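Local atomic coordinates of putative NAD-dependent epimerase/dehydratase (Bacillus halodurans, PDB entry 3E8X), a protein that binds NADP in a Rossmann-type domain and is probably an epimerase or dehydratase of the atypical short-chain dehydrogenase/reductase kind, its substrate unknown. Residues A[128-133]-A[167-172]; A[182-187]-A[216-221]. All coordinates share one frame; numbering follows the deposited sequence.

Contact 1 of 2, residues A[128-133]-A[167-172]. With NAP (NADP nicotinamide-adenine-dinucleotide phosphate), chain B.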
loop_
_atom_site.group_PDB
_atom_site.type_symbol
_atom_site.label_atom_id
_atom_site.label_comp_id
_atom_site.label_asym_id
_atom_site.label_seq_id
_atom_site.Cartn_x
_atom_site.Cartn_y
_atom_site.Cartn_z
HETATM N N MSE A 128 -8.669 3.334 13.932
HETATM C CA MSE A 128 -8.774 2.630 12.695
HETATM C C MSE A 128 -9.740 1.443 12.818
HETATM O O MSE A 128 -9.635 0.614 13.723
HETATM C CB MSE A 128 -7.405 2.119 12.301
HETATM C CG MSE A 128 -7.416 1.140 11.167
HETATM SE SE MSE A 128 -7.849 2.151 9.558
HETATM C CE MSE A 128 -6.221 3.082 9.199
ATOM N N VAL A 129 -10.705 1.384 11.903
ATOM C CA VAL A 129 -11.551 0.200 11.720
ATOM C C VAL A 129 -10.913 -0.611 10.611
ATOM O O VAL A 129 -10.977 -0.272 9.460
ATOM C CB VAL A 129 -13.016 0.562 11.392
ATOM C CG1 VAL A 129 -13.879 -0.680 11.287
ATOM C CG2 VAL A 129 -13.548 1.535 12.448
ATOM N N SER A 130 -10.285 -1.690 11.023
ATOM C CA SER A 130 -9.566 -2.565 10.165
ATOM C C SER A 130 -10.347 -3.880 10.001
ATOM O O SER A 130 -11.562 -3.864 9.801
ATOM C CB SER A 130 -8.168 -2.784 10.770
ATOM O OG SER A 130 -7.365 -3.527 9.920
ATOM N N SER A 131 -9.640 -5.005 9.999
ATOM C CA SER A 131 -10.238 -6.331 9.776
ATOM C C SER A 131 -9.299 -7.424 10.304
ATOM O O SER A 131 -8.082 -7.261 10.285
ATOM C CB SER A 131 -10.499 -6.547 8.272
ATOM O OG SER A 131 -11.118 -7.796 7.938
ATOM N N VAL A 132 -9.870 -8.539 10.783
ATOM C CA VAL A 132 -9.099 -9.799 10.871
ATOM C C VAL A 132 -8.687 -10.224 9.446
ATOM O O VAL A 132 -9.286 -9.797 8.427
ATOM C CB VAL A 132 -9.912 -10.975 11.547
ATOM C CG1 VAL A 132 -10.383 -10.574 12.936
ATOM C CG2 VAL A 132 -11.093 -11.393 10.642
ATOM N N GLY A 133 -7.668 -11.063 9.367
ATOM C CA GLY A 133 -7.105 -11.432 8.082
ATOM C C GLY A 133 -5.835 -10.653 7.749
ATOM O O GLY A 133 -5.165 -10.931 6.756
ATOM N N ILE A 167 -6.256 0.388 16.853
ATOM C CA ILE A 167 -6.691 -0.409 15.689
ATOM C C ILE A 167 -7.585 -1.585 16.152
ATOM O O ILE A 167 -7.179 -2.472 16.947
ATOM C CB ILE A 167 -5.513 -0.993 14.832
ATOM C CG1 ILE A 167 -4.565 0.124 14.306
ATOM C CG2 ILE A 167 -6.037 -1.806 13.657
ATOM C CD1 ILE A 167 -3.136 -0.363 13.933
ATOM N N VAL A 168 -8.823 -1.503 15.666
ATOM C CA VAL A 168 -9.902 -2.481 15.919
ATOM C C VAL A 168 -10.046 -3.330 14.667
ATOM O O VAL A 168 -10.377 -2.820 13.612
ATOM C CB VAL A 168 -11.231 -1.750 16.248
ATOM C CG1 VAL A 168 -12.318 -2.738 16.746
ATOM C CG2 VAL A 168 -10.950 -0.651 17.292
ATOM N N ARG A 169 -9.800 -4.631 14.816
ATOM C CA ARG A 169 -9.919 -5.590 13.720
ATOM C C ARG A 169 -11.131 -6.498 13.932
ATOM O O ARG A 169 -10.999 -7.576 14.516
ATOM C CB ARG A 169 -8.615 -6.416 13.618
ATOM C CG ARG A 169 -7.450 -5.573 13.151
ATOM C CD ARG A 169 -6.104 -6.244 13.291
ATOM N NE ARG A 169 -5.123 -5.504 12.509
ATOM C CZ ARG A 169 -3.841 -5.822 12.394
ATOM N NH1 ARG A 169 -3.330 -6.861 13.024
ATOM N NH2 ARG A 169 -3.074 -5.109 11.590
ATOM N N PRO A 170 -12.330 -6.072 13.471
ATOM C CA PRO A 170 -13.457 -6.983 13.595
ATOM C C PRO A 170 -13.308 -8.227 12.739
ATOM O O PRO A 170 -12.675 -8.183 11.672
ATOM C CB PRO A 170 -14.669 -6.170 13.127
ATOM C CG PRO A 170 -14.182 -4.843 12.755
ATOM C CD PRO A 170 -12.699 -4.805 12.835
ATOM N N GLY A 171 -13.897 -9.321 13.219
ATOM C CA GLY A 171 -14.230 -10.495 12.409
ATOM C C GLY A 171 -15.234 -10.186 11.303
ATOM O O GLY A 171 -15.627 -9.022 11.107
ATOM N N PRO A 172 -15.665 -11.228 10.570
ATOM C CA PRO A 172 -16.742 -11.142 9.581
ATOM C C PRO A 172 -17.939 -10.368 10.141
ATOM O O PRO A 172 -18.361 -10.652 11.246
ATOM C CB PRO A 172 -17.107 -12.618 9.347
ATOM C CG PRO A 172 -15.760 -13.352 9.556
ATOM C CD PRO A 172 -15.153 -12.615 10.716
HETATM P PA NAP B . -19.857 0.301 4.347
HETATM O O1A NAP B . -19.433 -0.080 2.925
HETATM O O2A NAP B . -21.312 0.202 4.749
HETATM O O5B NAP B . -19.240 1.773 4.619
HETATM C C5B NAP B . -18.280 2.410 3.755
HETATM C C4B NAP B . -18.504 3.915 3.616
HETATM O O4B NAP B . -17.348 4.447 2.943
HETATM C C3B NAP B . -19.737 4.336 2.777
HETATM O O3B NAP B . -20.673 5.170 3.484
HETATM C C2B NAP B . -19.160 5.140 1.623
HETATM O O2B NAP B . -19.930 6.285 1.183
HETATM C C1B NAP B . -17.809 5.578 2.212
HETATM N N9A NAP B . -16.909 6.034 1.122
HETATM C C8A NAP B . -16.619 5.371 -0.008
HETATM N N7A NAP B . -15.808 6.137 -0.763
HETATM C C5A NAP B . -15.592 7.284 -0.087
HETATM C C6A NAP B . -14.852 8.442 -0.348
HETATM N N6A NAP B . -14.148 8.553 -1.494
HETATM N N1A NAP B . -14.851 9.471 0.530
HETATM C C2A NAP B . -15.551 9.371 1.662
HETATM N N3A NAP B . -16.277 8.271 1.949
HETATM C C4A NAP B . -16.308 7.215 1.093
HETATM O O3 NAP B . -18.994 -0.648 5.364
HETATM P PN NAP B . -19.393 -1.149 6.866
HETATM O O1N NAP B . -20.166 -2.428 6.698
HETATM O O2N NAP B . -19.849 0.083 7.615
HETATM O O5D NAP B . -18.020 -1.708 7.482
HETATM C C5D NAP B . -17.023 -0.822 7.978
HETATM C C4D NAP B . -15.671 -1.376 7.564
HETATM O O4D NAP B . -15.426 -2.654 8.153
HETATM C C3D NAP B . -15.591 -1.588 6.059
HETATM O O3D NAP B . -15.216 -0.350 5.436
HETATM C C2D NAP B . -14.633 -2.773 5.903
HETATM O O2D NAP B . -13.351 -2.392 5.452
HETATM C C1D NAP B . -14.506 -3.382 7.320
HETATM N N1N NAP B . -14.747 -4.854 7.430
HETATM C C2N NAP B . -15.767 -5.477 6.791
HETATM C C3N NAP B . -15.960 -6.867 6.943
HETATM C C7N NAP B . -17.105 -7.605 6.285
HETATM O O7N NAP B . -17.417 -8.729 6.719
HETATM N N7N NAP B . -17.781 -6.997 5.296
HETATM C C4N NAP B . -15.090 -7.593 7.758
HETATM C C5N NAP B . -14.060 -6.931 8.403
HETATM C C6N NAP B . -13.920 -5.565 8.221
HETATM P P2B NAP B . -21.371 6.215 0.408
HETATM O O1X NAP B . -22.421 6.163 1.486
HETATM O O2X NAP B . -21.422 7.521 -0.380
HETATM O O3X NAP B . -21.287 4.930 -0.387
HETATM O O HOH W 1 -14.112 -7.680 9.251
#
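Val132 meets Pro170, and Met128 lies beside Ile167, in a parallel strand pair that runs on, beyond its last bridge, into loops beside the nicotinamide; Val132, Met128 and Pro170 bury the most surface. Where the strands still pair, CB of Met128 lies alongside CG1 of Ile167 at 4.0 Å, both side chains pointing the same way; the selenomethionine chain then bends at chi2 and chi3 and leads away. Along the pair the backbones are laced in parallel fashion: Val168 N donates to Met128 O, and Ser130 N to Val168 O at 2.8 Å. Past the last bridge, Val132 keeps the two chains together. Its N donates to Pro170 O (3.0 Å, nearly straight at 171° but from above the carbonyl plane), while CG1 sits 3.4 Å from Arg169 O and CG2 packs on Gly171 CA. The Pro170 ring rests its CD against Ser130 O, 3.4 Å away.

Such C-terminal strand ends are where Rossmann folds place their cofactor. Ser131, with OG anti to the backbone N (chi1 -178°), brings that hydroxyl to 3.1 Å from C5N of the nicotinamide while it donates to Val132 O. An alanine here would probably leave Val132 O without this donor and open a gap against the nicotinamide ring. Arg169 extends past Ser130; its NH2 forms a salt bridge with Asp155 OD2 of helix 145-160, and Ser130 OG hydrogen-bonds the same oxygen. That helix covers Met128 and Ile167, helix 197-207 packs on Val129 and Pro170, and strand 216-223 flanks strand 164-174.

Contact 2 of 2, residues A[182-187]-A[216-221]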
loop_
_atom_site.group_PDB
_atom_site.type_symbol
_atom_site.label_atom_id
_atom_site.label_comp_id
_atom_site.label_asym_id
_atom_site.label_seq_id
_atom_site.Cartn_x
_atom_site.Cartn_y
_atom_site.Cartn_z
ATOM N N VAL A 182 -18.720 -9.334 23.648
ATOM C CA VAL A 182 -17.647 -9.595 22.698
ATOM C C VAL A 182 -16.545 -10.490 23.313
ATOM O O VAL A 182 -16.595 -10.832 24.513
ATOM C CB VAL A 182 -17.055 -8.281 22.091
ATOM C CG1 VAL A 182 -18.135 -7.442 21.318
ATOM C CG2 VAL A 182 -16.319 -7.391 23.146
ATOM N N THR A 183 -15.597 -10.906 22.459
ATOM C CA THR A 183 -14.324 -11.500 22.880
ATOM C C THR A 183 -13.240 -10.745 22.122
ATOM O O THR A 183 -13.422 -10.420 20.950
ATOM C CB THR A 183 -14.148 -13.004 22.470
ATOM O OG1 THR A 183 -15.359 -13.689 22.672
ATOM C CG2 THR A 183 -13.076 -13.690 23.339
ATOM N N VAL A 184 -12.095 -10.524 22.760
ATOM C CA VAL A 184 -10.956 -9.882 22.093
ATOM C C VAL A 184 -9.687 -10.758 22.199
ATOM O O VAL A 184 -9.602 -11.640 23.049
ATOM C CB VAL A 184 -10.686 -8.471 22.668
ATOM C CG1 VAL A 184 -11.857 -7.490 22.351
ATOM C CG2 VAL A 184 -10.386 -8.570 24.208
ATOM N N SER A 185 -8.719 -10.496 21.310
ATOM C CA SER A 185 -7.412 -11.128 21.291
ATOM C C SER A 185 -6.467 -10.228 20.507
ATOM O O SER A 185 -6.910 -9.485 19.614
ATOM C CB SER A 185 -7.484 -12.479 20.600
ATOM O OG SER A 185 -6.207 -13.082 20.541
ATOM N N PRO A 186 -5.172 -10.221 20.863
ATOM C CA PRO A 186 -4.219 -9.589 19.947
ATOM C C PRO A 186 -4.271 -10.220 18.568
ATOM O O PRO A 186 -4.025 -9.560 17.577
ATOM C CB PRO A 186 -2.852 -9.855 20.582
ATOM C CG PRO A 186 -3.099 -10.576 21.834
ATOM C CD PRO A 186 -4.545 -10.696 22.100
ATOM N N HIS A 187 -4.532 -11.526 18.552
ATOM C CA HIS A 187 -4.652 -12.273 17.359
ATOM C C HIS A 187 -5.218 -13.675 17.632
ATOM O O HIS A 187 -4.559 -14.502 18.260
ATOM C CB HIS A 187 -3.280 -12.369 16.683
ATOM C CG HIS A 187 -3.288 -13.190 15.433
ATOM N ND1 HIS A 187 -4.175 -12.960 14.410
ATOM C CD2 HIS A 187 -2.529 -14.244 15.050
ATOM C CE1 HIS A 187 -3.952 -13.828 13.436
ATOM N NE2 HIS A 187 -2.955 -14.613 13.795
ATOM N N LYS A 216 -2.847 0.186 21.068
ATOM C CA LYS A 216 -3.433 -1.162 21.044
ATOM C C LYS A 216 -3.982 -1.548 19.694
ATOM O O LYS A 216 -4.710 -0.787 19.071
ATOM C CB LYS A 216 -4.587 -1.269 22.047
ATOM C CG LYS A 216 -4.186 -0.989 23.465
ATOM C CD LYS A 216 -3.464 -2.105 24.113
ATOM C CE LYS A 216 -3.039 -1.647 25.527
ATOM N NZ LYS A 216 -2.899 -2.836 26.403
ATOM N N THR A 217 -3.606 -2.745 19.239
ATOM C CA THR A 217 -4.211 -3.381 18.081
ATOM C C THR A 217 -4.856 -4.673 18.579
ATOM O O THR A 217 -4.173 -5.500 19.204
ATOM C CB THR A 217 -3.163 -3.703 16.948
ATOM O OG1 THR A 217 -2.525 -2.497 16.539
ATOM C CG2 THR A 217 -3.802 -4.482 15.723
ATOM N N PHE A 218 -6.138 -4.871 18.278
ATOM C CA PHE A 218 -6.812 -6.110 18.700
ATOM C C PHE A 218 -7.875 -6.539 17.724
ATOM O O PHE A 218 -8.510 -5.715 17.048
ATOM C CB PHE A 218 -7.391 -5.982 20.169
ATOM C CG PHE A 218 -8.515 -4.993 20.289
ATOM C CD1 PHE A 218 -9.830 -5.408 20.182
ATOM C CD2 PHE A 218 -8.248 -3.636 20.399
ATOM C CE1 PHE A 218 -10.880 -4.477 20.241
ATOM C CE2 PHE A 218 -9.275 -2.711 20.441
ATOM C CZ PHE A 218 -10.585 -3.130 20.377
ATOM N N GLU A 219 -8.117 -7.844 17.729
ATOM C CA GLU A 219 -9.231 -8.458 16.985
ATOM C C GLU A 219 -10.463 -8.622 17.905
ATOM O O GLU A 219 -10.321 -8.804 19.106
ATOM C CB GLU A 219 -8.789 -9.786 16.362
ATOM C CG GLU A 219 -7.617 -9.603 15.381
ATOM C CD GLU A 219 -6.985 -10.917 14.898
ATOM O OE1 GLU A 219 -7.575 -12.010 15.135
ATOM O OE2 GLU A 219 -5.885 -10.831 14.294
ATOM N N VAL A 220 -11.659 -8.486 17.330
ATOM C CA VAL A 220 -12.901 -8.505 18.113
ATOM C C VAL A 220 -13.997 -9.308 17.417
ATOM O O VAL A 220 -14.266 -9.094 16.226
ATOM C CB VAL A 220 -13.344 -7.061 18.561
ATOM C CG1 VAL A 220 -13.647 -6.111 17.379
ATOM C CG2 VAL A 220 -14.481 -7.162 19.621
ATOM N N LEU A 221 -14.561 -10.288 18.164
ATOM C CA LEU A 221 -15.690 -11.112 17.746
ATOM C C LEU A 221 -16.842 -10.934 18.729
ATOM O O LEU A 221 -16.653 -10.391 19.821
ATOM C CB LEU A 221 -15.268 -12.599 17.685
ATOM C CG LEU A 221 -14.051 -12.929 16.774
ATOM C CD1 LEU A 221 -13.632 -14.394 16.860
ATOM C CD2 LEU A 221 -14.307 -12.497 15.320
HETATM O O HOH W 2 -4.506 -8.610 15.051
HETATM O O HOH W 3 -2.199 -7.268 18.034
#
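Val184 and Val220 face each other as a non-hydrogen-bonded pair of an antiparallel ladder, in which strand 181-185 adds a reversed edge to the otherwise parallel Rossmann sheet. CG1 of Val184 slants across CG2 of Val220 at 3.8 Å and also reaches CD1 of Phe218 at 3.6 Å, meeting the ring obliquely. Val182 joins this apolar side, its CB 3.7 Å from the same CG2 of Val220. Helix 227-232 packs on Val182 and Val184, helix 197-207 on Phe218.

The ladder itself rests on reciprocal backbone bonds between Thr183 and Leu221 and between Ser185 and Glu219. On the face that carries Ser185 and Glu219 the contact turns polar. At the end of the strand, Ser185 OG accepts from His187 N, closing an ST turn that sets the imidazole alongside Glu219. The glutamate chain runs extended beyond CG, and OE1 accepts from Phe188 N. Imidazole and carboxylate planes stand 85° apart, and the bond between them is nearly straight: His187 ND1 donates at 170° to the syn side of Glu219 OE2, 2.7 Å away, in the plane of the ring but tilted from that of the carboxylate, and water 2 bridges that same oxygen to Pro186 O.

How the contacts relate
Read from the N terminus, the chain first closes contact 1, where strand 125-129 meets strand 164-174 after the crossover through helix 145-160. Only then does contact 2 open: strand 181-185 follows, helix 197-207 intervenes, and strand 216-223 returns against it. The two closures are therefore in series and neither encloses the other. Yet their strands become neighbours in space, because 216-223 inserts between 164-174 and 181-185. Probable hydrogen bonds from Arg169 N to Phe218 O and from Phe218 N to Ile167 O join the ladders, and Gly171 packs on Leu221. Contact 1 borders the cofactor, while contact 2 extends the same sheet to its antiparallel margin.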